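Local structure of rhamnonate dehydratase (Gibberella zeae PH-1, 3FXG) at the interface of chains A and B. The protein catalyses the dehydration of rhamnonate as a magnesium-dependent member of the enolase superfamily. Coordinates in Å, arbitrary orientation; residue numbers count along the deposited sequence, not the author numbering. Chains: chain A/B, Rhamnonate dehydratase.

The interface of chains A and B. Residues chain A 60-61, 63-64, 84, 224, 276, 278; chain B 122-123.
B:Phe122 reaches across the interface into a pocket of mixed character in chain A, lined by the 60-64 loop, A:Phe84 at the end of strand 78-84, and A:Tyr224 and A:His276. With CG between the backbone N and carbonyl carbon (chi1 73°), its ring is directed at the 60-61 segment. There the tip meets backbone: CZ lies 3.4 Å from the carbonyl O of A:Gly60 and 3.8 Å from CA of A:Ile61, whose own carbonyl O is also near CZ and CE1. A:Phe84 brings CE2 to the CD1-CE1 edge, slightly off the B:Phe122 ring plane and 4.0 Å from CE1; the A:Phe84 ring also reaches CB of B:Tyr123. At the root of B:Phe122, the hydroxyl OH of A:Tyr224 touches CB at 3.7 Å, while the A:His276 imidazole presents CD2 to CA and NE2 to CB. B:Tyr123 packs within chain B, its CD2 near the rim of one face of B:Phe122, whose CD1 lies in turn at the edge of the tyrosine ring. The CD1 methyl of A:Leu64 sits over a face of the B:Tyr123 ring, above CG at 3.8 Å.

Polar linkage is indirect: a water lies 2.9 Å from the phenol OH of A:Tyr278 and 3.0 Å from the carbonyl O of B:Phe122.

Part of a two-fold symmetric interface, the patch probably helps hold two subunits together. Because A:Tyr224 closely follows the magnesium ligand A:Asp222 and A:His276 directly follows A:Glu275, B:Phe122 may help shape the active-site surroundings.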
ATOM      1  N   GLY A  60     -12.210  27.146  30.599  1.00 15.99           N
ATOM      2  CA  GLY A  60     -10.861  27.689  30.648  1.00 16.04           C
ATOM      3  C   GLY A  60     -10.121  28.167  29.412  1.00 16.41           C
ATOM      4  O   GLY A  60      -8.897  28.258  29.445  1.00 17.51           O
ATOM      5  N   ILE A  61     -10.823  28.499  28.335  1.00 16.67           N
ATOM      6  CA  ILE A  61     -10.130  28.953  27.132  1.00 16.10           C
ATOM      7  C   ILE A  61      -9.272  30.199  27.395  1.00 16.29           C
ATOM      8  O   ILE A  61      -8.331  30.487  26.655  1.00 14.10           O
ATOM      9  CB  ILE A  61     -11.130  29.261  25.993  1.00 17.66           C
ATOM     10  CG1 ILE A  61     -10.393  29.289  24.651  1.00 17.66           C
ATOM     11  CG2 ILE A  61     -11.814  30.608  26.245  1.00 18.92           C
ATOM     12  CD1 ILE A  61     -11.315  29.360  23.442  1.00 17.40           C
ATOM     13  N   VAL A  63      -7.733  30.750  30.450  1.00 17.62           N
ATOM     14  CA  VAL A  63      -6.943  30.491  31.649  1.00 16.13           C
ATOM     15  C   VAL A  63      -5.488  30.965  31.654  1.00 16.42           C
ATOM     16  O   VAL A  63      -4.967  31.345  32.703  1.00 16.84           O
ATOM     17  CB  VAL A  63      -6.965  28.978  32.003  1.00 18.44           C
ATOM     18  CG1 VAL A  63      -6.138  28.186  30.995  1.00 16.14           C
ATOM     19  CG2 VAL A  63      -6.447  28.768  33.415  1.00 17.72           C
ATOM     20  N   LEU A  64      -4.828  30.954  30.502  1.00 16.36           N
ATOM     21  CA  LEU A  64      -3.421  31.352  30.443  1.00 16.99           C
ATOM     22  C   LEU A  64      -3.129  32.848  30.479  1.00 17.97           C
ATOM     23  O   LEU A  64      -2.249  33.292  31.215  1.00 19.71           O
ATOM     24  CB  LEU A  64      -2.758  30.743  29.203  1.00 17.75           C
ATOM     25  CG  LEU A  64      -2.702  29.213  29.189  1.00 19.58           C
ATOM     26  CD1 LEU A  64      -2.085  28.728  27.892  1.00 21.50           C
ATOM     27  CD2 LEU A  64      -1.894  28.728  30.381  1.00 20.98           C
ATOM     28  N   PHE A  84       0.117  34.253  23.996  1.00 19.66           N
ATOM     29  CA  PHE A  84      -0.660  33.748  25.115  1.00 18.94           C
ATOM     30  C   PHE A  84       0.266  32.806  25.875  1.00 18.20           C
ATOM     31  O   PHE A  84       1.181  32.232  25.291  1.00 18.00           O
ATOM     32  CB  PHE A  84      -1.931  33.037  24.613  1.00 22.11           C
ATOM     33  CG  PHE A  84      -1.762  31.565  24.341  1.00 26.68           C
ATOM     34  CD1 PHE A  84      -0.770  31.097  23.484  1.00 28.73           C
ATOM     35  CD2 PHE A  84      -2.628  30.643  24.925  1.00 28.80           C
ATOM     36  CE1 PHE A  84      -0.645  29.734  23.211  1.00 29.54           C
ATOM     37  CE2 PHE A  84      -2.510  29.278  24.658  1.00 31.13           C
ATOM     38  CZ  PHE A  84      -1.516  28.823  23.798  1.00 30.42           C
ATOM     39  N   TYR A 224     -13.590  24.384  15.368  1.00 12.83           N
ATOM     40  CA  TYR A 224     -12.769  24.360  16.581  1.00 13.44           C
ATOM     41  C   TYR A 224     -12.520  22.961  17.174  1.00 12.06           C
ATOM     42  O   TYR A 224     -12.894  22.689  18.318  1.00 11.47           O
ATOM     43  CB  TYR A 224     -13.405  25.280  17.641  1.00 13.59           C
ATOM     44  CG  TYR A 224     -12.479  25.681  18.776  1.00 15.56           C
ATOM     45  CD1 TYR A 224     -11.333  26.444  18.534  1.00 15.81           C
ATOM     46  CD2 TYR A 224     -12.737  25.281  20.087  1.00 14.74           C
ATOM     47  CE1 TYR A 224     -10.462  26.797  19.576  1.00 16.80           C
ATOM     48  CE2 TYR A 224     -11.874  25.625  21.132  1.00 15.20           C
ATOM     49  CZ  TYR A 224     -10.740  26.380  20.870  1.00 16.84           C
ATOM     50  OH  TYR A 224      -9.875  26.692  21.897  1.00 14.97           O
ATOM     51  N   HIS A 276      -3.659  24.206  15.995  1.00 11.43           N
ATOM     52  CA  HIS A 276      -3.236  23.564  17.231  1.00 13.01           C
ATOM     53  C   HIS A 276      -2.214  22.451  17.007  1.00 11.44           C
ATOM     54  O   HIS A 276      -2.174  21.469  17.744  1.00 12.30           O
ATOM     55  CB  HIS A 276      -4.447  23.050  18.006  1.00 12.31           C
ATOM     56  CG  HIS A 276      -5.373  24.141  18.444  1.00 15.05           C
ATOM     57  ND1 HIS A 276      -6.534  24.447  17.768  1.00 15.54           N
ATOM     58  CD2 HIS A 276      -5.277  25.038  19.454  1.00 15.44           C
ATOM     59  CE1 HIS A 276      -7.114  25.487  18.343  1.00 17.28           C
ATOM     60  NE2 HIS A 276      -6.371  25.864  19.367  1.00 17.49           N
ATOM     61  N   TYR A 278       2.085  21.736  16.125  1.00 11.47           N
ATOM     62  CA  TYR A 278       3.369  22.390  16.395  1.00 11.86           C
ATOM     63  C   TYR A 278       4.588  21.729  15.753  1.00 11.91           C
ATOM     64  O   TYR A 278       4.601  20.519  15.533  1.00 11.84           O
ATOM     65  CB  TYR A 278       3.605  22.432  17.910  1.00 12.69           C
ATOM     66  CG  TYR A 278       2.377  22.790  18.721  1.00 15.15           C
ATOM     67  CD1 TYR A 278       2.207  24.071  19.242  1.00 14.12           C
ATOM     68  CD2 TYR A 278       1.371  21.848  18.945  1.00 14.70           C
ATOM     69  CE1 TYR A 278       1.061  24.406  19.968  1.00 15.68           C
ATOM     70  CE2 TYR A 278       0.225  22.173  19.664  1.00 17.83           C
ATOM     71  CZ  TYR A 278       0.076  23.453  20.171  1.00 17.48           C
ATOM     72  OH  TYR A 278      -1.061  23.767  20.877  1.00 20.27           O
TER
ATOM     73  N   PHE B 122      -6.302  23.000  23.676  1.00 15.60           N
ATOM     74  CA  PHE B 122      -5.774  24.162  22.966  1.00 15.28           C
ATOM     75  C   PHE B 122      -4.325  24.533  23.288  1.00 15.27           C
ATOM     76  O   PHE B 122      -3.687  25.260  22.525  1.00 16.20           O
ATOM     77  CB  PHE B 122      -6.703  25.376  23.151  1.00 15.56           C
ATOM     78  CG  PHE B 122      -6.662  25.998  24.522  1.00 14.19           C
ATOM     79  CD1 PHE B 122      -5.905  27.143  24.756  1.00 15.52           C
ATOM     80  CD2 PHE B 122      -7.427  25.480  25.560  1.00 13.53           C
ATOM     81  CE1 PHE B 122      -5.915  27.769  26.004  1.00 12.91           C
ATOM     82  CE2 PHE B 122      -7.445  26.091  26.809  1.00 13.38           C
ATOM     83  CZ  PHE B 122      -6.687  27.243  27.032  1.00 13.70           C
ATOM     84  N   TYR B 123      -3.794  24.033  24.400  1.00 12.97           N
ATOM     85  CA  TYR B 123      -2.407  24.322  24.752  1.00 12.42           C
ATOM     86  C   TYR B 123      -1.701  23.070  25.270  1.00 13.55           C
ATOM     87  O   TYR B 123      -0.574  23.145  25.756  1.00 12.85           O
ATOM     88  CB  TYR B 123      -2.345  25.434  25.810  1.00 12.56           C
ATOM     89  CG  TYR B 123      -2.795  25.033  27.205  1.00 11.96           C
ATOM     90  CD1 TYR B 123      -1.885  24.527  28.136  1.00 12.76           C
ATOM     91  CD2 TYR B 123      -4.125  25.173  27.598  1.00 11.44           C
ATOM     92  CE1 TYR B 123      -2.287  24.172  29.422  1.00 11.61           C
ATOM     93  CE2 TYR B 123      -4.539  24.819  28.886  1.00 11.95           C
ATOM     94  CZ  TYR B 123      -3.615  24.320  29.789  1.00 11.94           C
ATOM     95  OH  TYR B 123      -4.019  23.958  31.056  1.00 14.09           O
TER
HETATM   96  O   HOH W   1      -1.455  26.644  20.998  1.00 37.29           O